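Side-chain contact in aromatic amino acid beta-eliminating lyase/threonine aldolase (Exiguobacterium sibiricum, PDB 3LWS), which belongs to the beta-eliminating lyase family, whose members share the pyridoxal-phosphate-dependent aminotransferase fold: residues K255-M258 with G259-E263. Numbering follows the deposited sequence.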
ATOM      1  N   LYS A 255      -7.848 -20.238   9.870  1.00 22.93           N
ATOM      2  CA  LYS A 255      -9.239 -20.274   9.409  1.00 23.10           C
ATOM      3  C   LYS A 255     -10.159 -21.143  10.276  1.00 24.81           C
ATOM      4  O   LYS A 255     -11.358 -20.845  10.398  1.00 24.99           O
ATOM      5  CB  LYS A 255      -9.332 -20.675   7.930  1.00 23.74           C
ATOM      6  CG  LYS A 255      -8.759 -22.040   7.584  1.00 24.26           C
ATOM      7  CD  LYS A 255      -8.942 -22.337   6.106  1.00 28.70           C
ATOM      8  CE  LYS A 255      -8.319 -23.636   5.699  1.00 32.52           C
ATOM      9  NZ  LYS A 255      -8.676 -24.759   6.576  1.00 41.37           N
ATOM     10  N   ASP A 256      -9.577 -22.146  10.933  1.00 25.17           N
ATOM     11  CA  ASP A 256     -10.324 -23.111  11.688  1.00 25.29           C
ATOM     12  C   ASP A 256     -10.103 -22.963  13.181  1.00 24.54           C
ATOM     13  O   ASP A 256     -10.313 -23.924  13.952  1.00 23.55           O
ATOM     14  CB  ASP A 256      -9.925 -24.515  11.233  1.00 25.80           C
ATOM     15  CG  ASP A 256     -10.336 -24.816   9.795  1.00 31.22           C
ATOM     16  OD1 ASP A 256     -11.246 -24.131   9.243  1.00 34.57           O
ATOM     17  OD2 ASP A 256      -9.760 -25.773   9.233  1.00 36.20           O
ATOM     18  N   ARG A 257      -9.682 -21.775  13.609  1.00 22.14           N
ATOM     19  CA  ARG A 257      -9.510 -21.519  15.025  1.00 21.37           C
ATOM     20  C   ARG A 257     -10.480 -20.493  15.559  1.00 21.51           C
ATOM     21  O   ARG A 257     -10.460 -20.214  16.766  1.00 22.90           O
ATOM     22  CB  ARG A 257      -8.090 -21.028  15.318  1.00 22.20           C
ATOM     23  CG  ARG A 257      -7.027 -21.964  14.891  1.00 22.05           C
ATOM     24  CD  ARG A 257      -5.653 -21.381  15.115  1.00 24.26           C
ATOM     25  NE  ARG A 257      -4.659 -22.378  14.711  1.00 27.09           N
ATOM     26  CZ  ARG A 257      -3.336 -22.255  14.850  1.00 26.83           C
ATOM     27  NH1 ARG A 257      -2.798 -21.162  15.397  1.00 25.70           N
ATOM     28  NH2 ARG A 257      -2.542 -23.246  14.451  1.00 25.97           N
HETATM   29  N   MSE A 258     -11.333 -19.930  14.709  1.00 22.31           N
HETATM   30  CA  MSE A 258     -12.257 -18.869  15.157  1.00 21.96           C
HETATM   31  C   MSE A 258     -13.256 -19.356  16.197  1.00 21.61           C
HETATM   32  O   MSE A 258     -13.696 -18.583  17.061  1.00 20.07           O
HETATM   33  CB  MSE A 258     -12.997 -18.236  13.993  1.00 21.92           C
HETATM   34  CG  MSE A 258     -12.073 -17.649  12.929  1.00 23.51           C
HETATM   35 SE   MSE A 258     -11.054 -16.130  13.616  0.75 30.05          SE
HETATM   36  CE  MSE A 258      -9.464 -16.406  12.507  1.00 22.57           C
ATOM     37  N   GLY A 259     -13.583 -20.645  16.128  1.00 22.46           N
ATOM     38  CA  GLY A 259     -14.483 -21.276  17.097  1.00 21.54           C
ATOM     39  C   GLY A 259     -13.908 -21.329  18.486  1.00 22.26           C
ATOM     40  O   GLY A 259     -14.580 -20.985  19.476  1.00 21.79           O
ATOM     41  N   GLN A 260     -12.649 -21.749  18.570  1.00 22.04           N
ATOM     42  CA  GLN A 260     -12.000 -21.823  19.855  1.00 24.22           C
ATOM     43  C   GLN A 260     -11.809 -20.414  20.431  1.00 23.45           C
ATOM     44  O   GLN A 260     -12.051 -20.215  21.625  1.00 21.66           O
ATOM     45  CB  GLN A 260     -10.718 -22.654  19.804  1.00 25.29           C
ATOM     46  CG  GLN A 260      -9.510 -22.037  19.136  1.00 34.62           C
ATOM     47  CD  GLN A 260      -8.586 -23.094  18.524  1.00 41.53           C
ATOM     48  OE1 GLN A 260      -8.984 -23.846  17.626  1.00 45.03           O
ATOM     49  NE2 GLN A 260      -7.363 -23.155  19.006  1.00 35.89           N
ATOM     50  N   TYR A 261     -11.452 -19.442  19.579  1.00 21.37           N
ATOM     51  CA  TYR A 261     -11.230 -18.049  20.031  1.00 20.79           C
ATOM     52  C   TYR A 261     -12.517 -17.514  20.635  1.00 19.81           C
ATOM     53  O   TYR A 261     -12.496 -16.841  21.677  1.00 21.81           O
ATOM     54  CB  TYR A 261     -10.779 -17.101  18.900  1.00 19.42           C
ATOM     55  CG  TYR A 261      -9.459 -17.378  18.223  1.00 19.77           C
ATOM     56  CD1 TYR A 261      -8.431 -18.095  18.856  1.00 18.64           C
ATOM     57  CD2 TYR A 261      -9.223 -16.909  16.922  1.00 18.19           C
ATOM     58  CE1 TYR A 261      -7.218 -18.343  18.194  1.00 20.18           C
ATOM     59  CE2 TYR A 261      -8.014 -17.137  16.278  1.00 20.10           C
ATOM     60  CZ  TYR A 261      -7.017 -17.859  16.914  1.00 18.76           C
ATOM     61  OH  TYR A 261      -5.823 -18.074  16.280  1.00 19.22           O
ATOM     62  N   TYR A 262     -13.633 -17.844  20.007  1.00 19.62           N
ATOM     63  CA  TYR A 262     -14.961 -17.459  20.476  1.00 20.33           C
ATOM     64  C   TYR A 262     -15.343 -18.107  21.816  1.00 22.05           C
ATOM     65  O   TYR A 262     -15.881 -17.435  22.729  1.00 21.22           O
ATOM     66  CB  TYR A 262     -15.998 -17.804  19.386  1.00 19.91           C
ATOM     67  CG  TYR A 262     -17.467 -17.852  19.794  1.00 19.54           C
ATOM     68  CD1 TYR A 262     -18.080 -16.776  20.446  1.00 19.87           C
ATOM     69  CD2 TYR A 262     -18.268 -18.943  19.439  1.00 21.51           C
ATOM     70  CE1 TYR A 262     -19.421 -16.816  20.799  1.00 20.27           C
ATOM     71  CE2 TYR A 262     -19.632 -18.986  19.771  1.00 24.38           C
ATOM     72  CZ  TYR A 262     -20.196 -17.925  20.442  1.00 26.05           C
ATOM     73  OH  TYR A 262     -21.517 -17.953  20.773  1.00 27.10           O
ATOM     74  N   GLU A 263     -15.098 -19.410  21.950  1.00 22.24           N
ATOM     75  CA  GLU A 263     -15.426 -20.086  23.211  1.00 21.59           C
ATOM     76  C   GLU A 263     -14.586 -19.512  24.339  1.00 21.09           C
ATOM     77  O   GLU A 263     -15.082 -19.327  25.452  1.00 20.99           O
ATOM     78  CB  GLU A 263     -15.220 -21.589  23.099  1.00 22.92           C
ATOM     79  CG  GLU A 263     -16.355 -22.269  22.332  1.00 30.09           C
ATOM     80  CD  GLU A 263     -17.737 -22.082  22.984  1.00 38.07           C
ATOM     81  OE1 GLU A 263     -17.813 -21.986  24.230  1.00 41.42           O
ATOM     82  OE2 GLU A 263     -18.746 -22.019  22.244  1.00 40.64           O
TER
HETATM   83  O   HOH W   1     -11.811 -23.470  16.144  1.00 22.89           O
HETATM   84  O   HOH W   2      -8.905 -26.065  15.203  1.00 28.68           O
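Arg257 CB lies over one face of the Tyr261 ring, 4.1 Å from the centroid of that ring and 25° off the normal, which meets the geometry of a CH-pi contact. With CG anti to the carbonyl carbon, the extended chain leads away past the hydroxyl end of the ring, with Arg257 CD 3.5 Å from Tyr261 OH. The guanidinium stands almost perpendicular to the ring, 88° between planes, so the two do not stack; Arg257 NH1 and Tyr261 OH instead converge on Asp335 OD1, through a salt bridge and a hydrogen bond. Arg257 O also sits over the ring, offset toward its rim, while accepting Tyr261 N at 3.1 Å. The selenium of Met258, modelled as selenomethionine, takes the ring edge: SE lies 5.1 Å from the Tyr261 centroid, 76° off the normal, a Met-aromatic contact. Beyond the ring, Met258 packs on Glu181 and Pro184 of helix 179-186. Gln260 runs alongside Arg257, its OE1 3.5 Å from Arg257 CA. One water accepts from Gln260 N and donates to both Asp256 O and Gln260 OE1; a second water also bridges these two oxygens. Tyr262 N to Met258 O, 3.0 Å, repeats the i+4 to i spacing of the bond from Tyr261 N to Arg257 O. Together these features mark the first turn of helix 258-273, entered from the short loop after helix 241-254.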